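Exopolysaccharide biosynthesis protein (Pantoea stewartii subsp. stewartii DC283, PDB 6TGF) modifies the glycan of the bacterial biofilm, probably as a hydrolase, and has a bacteriophage tailspike-like parallel beta-helix fold. Local coordinates at residues D250-P253 / A254-M258. Sequence-based numbering, arbitrary orientation.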
loop_
_atom_site.group_PDB
_atom_site.type_symbol
_atom_site.label_atom_id
_atom_site.label_comp_id
_atom_site.label_asym_id
_atom_site.label_seq_id
_atom_site.Cartn_x
_atom_site.Cartn_y
_atom_site.Cartn_z
ATOM N N ASP B 250 3.824 -33.946 18.001
ATOM C CA ASP B 250 2.593 -33.113 18.028
ATOM C C ASP B 250 2.819 -31.945 18.995
ATOM O O ASP B 250 3.058 -32.207 20.191
ATOM C CB ASP B 250 1.368 -33.947 18.411
ATOM C CG ASP B 250 0.043 -33.220 18.250
ATOM O OD1 ASP B 250 0.037 -32.120 17.656
ATOM O OD2 ASP B 250 -0.976 -33.762 18.718
ATOM N N SER B 251 2.761 -30.714 18.481
ATOM C CA SER B 251 2.927 -29.454 19.254
ATOM C C SER B 251 1.559 -28.814 19.525
ATOM O O SER B 251 1.534 -27.636 19.926
ATOM C CB SER B 251 3.854 -28.503 18.536
ATOM O OG SER B 251 3.363 -28.197 17.240
ATOM N N ALA B 252 0.466 -29.562 19.328
ATOM C CA ALA B 252 -0.919 -29.126 19.628
ATOM C C ALA B 252 -1.055 -28.834 21.121
ATOM O O ALA B 252 -1.604 -27.800 21.488
ATOM C CB ALA B 252 -1.922 -30.155 19.161
ATOM N N PRO B 253 -0.564 -29.711 22.032
ATOM C CA PRO B 253 -0.627 -29.438 23.470
ATOM C C PRO B 253 0.020 -28.098 23.853
ATOM O O PRO B 253 -0.561 -27.380 24.647
ATOM C CB PRO B 253 0.148 -30.606 24.100
ATOM C CG PRO B 253 0.024 -31.720 23.087
ATOM C CD PRO B 253 0.055 -31.017 21.745
ATOM N N ALA B 254 1.194 -27.805 23.283
ATOM C CA ALA B 254 1.964 -26.556 23.503
ATOM C C ALA B 254 1.145 -25.357 23.013
ATOM O O ALA B 254 1.036 -24.368 23.761
ATOM C CB ALA B 254 3.298 -26.637 22.799
ATOM N N ILE B 255 0.589 -25.458 21.801
ATOM C CA ILE B 255 -0.240 -24.399 21.149
ATOM C C ILE B 255 -1.471 -24.123 22.021
ATOM O O ILE B 255 -1.784 -22.936 22.231
ATOM C CB ILE B 255 -0.616 -24.803 19.708
ATOM C CG1 ILE B 255 0.611 -24.793 18.791
ATOM C CG2 ILE B 255 -1.727 -23.914 19.164
ATOM C CD1 ILE B 255 0.410 -25.509 17.476
ATOM N N LYS B 256 -2.135 -25.179 22.505
ATOM C CA LYS B 256 -3.320 -25.090 23.402
ATOM C C LYS B 256 -2.913 -24.457 24.740
ATOM O O LYS B 256 -3.679 -23.616 25.247
ATOM C CB LYS B 256 -3.940 -26.474 23.616
ATOM C CG LYS B 256 -4.636 -27.062 22.396
ATOM C CD LYS B 256 -5.553 -28.217 22.727
ATOM C CE LYS B 256 -5.970 -29.025 21.515
ATOM N NZ LYS B 256 -5.321 -30.357 21.489
ATOM N N ALA B 257 -1.755 -24.847 25.285
ATOM C CA ALA B 257 -1.212 -24.361 26.575
ATOM C C ALA B 257 -0.896 -22.863 26.478
ATOM O O ALA B 257 -1.363 -22.100 27.353
ATOM C CB ALA B 257 0.011 -25.155 26.959
ATOM N N MET B 258 -0.130 -22.464 25.455
ATOM C CA MET B 258 0.303 -21.057 25.233
ATOM C C MET B 258 -0.927 -20.186 24.961
ATOM O O MET B 258 -0.941 -19.030 25.430
ATOM C CB MET B 258 1.281 -20.937 24.060
ATOM C CG MET B 258 1.899 -19.554 23.946
ATOM S SD MET B 258 3.227 -19.461 22.725
ATOM C CE MET B 258 3.942 -17.873 23.143
#
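Lys256 folds back along the first turn of helix 252-265, its chain lying beside Ala252, the residue that receives its backbone N-H. Its CB lies 3.4 Å from Ala252 O. With CG beside the backbone N and anti to the carbonyl carbon (chi1 -70°), the chain is laid over that same oxygen, CG coming to 3.2 Å from Ala252 O. CD draws off from it, the aliphatic chain runs on extended, and a bend at the last torsion (chi4 108°) sets NZ 4.1 Å from the methyl CB of Ala252. The ammonium is 6.2 Å from Asp250 OD2, not in contact with it, though the opposite charge may still attract it weakly.

Ile255 makes the matching move on the buried side: its CG1 and CD1 both lie along Ser251 O, at 3.2 and 3.4 Å, and CD1 also comes beside the hydroxyl OG. Beneath these side chains the helix is wound by three successive bonds, from the N-H groups of Ile255, Lys256 and Ala257 to the carbonyls of Ser251, Ala252 and Pro253. The Lys256 bond is nearly straight, 165° at the hydrogen. The entry to the helix is an Asx turn: Asp250 OD1 takes the N-H of Ala252 at 3.1 Å, the donor standing above the carboxylate plane. Ser251 occupies the N-cap position, yet its OG is hydrogen-bonded to the carbonyl of Phe279 and makes no capping bond.

Asp250 OD2 is tied to Thr281 OG1, so one carboxylate joins the helix start to the loop after strand 276-279. Ile255 packs on Leu238, Val271, Val280 and Cys283, and Met258 on Gln272, seating one face of the helix against strands 271-272 and 283-284 where the beta-helix begins; Lys256 and Pro253 remain on the exposed side.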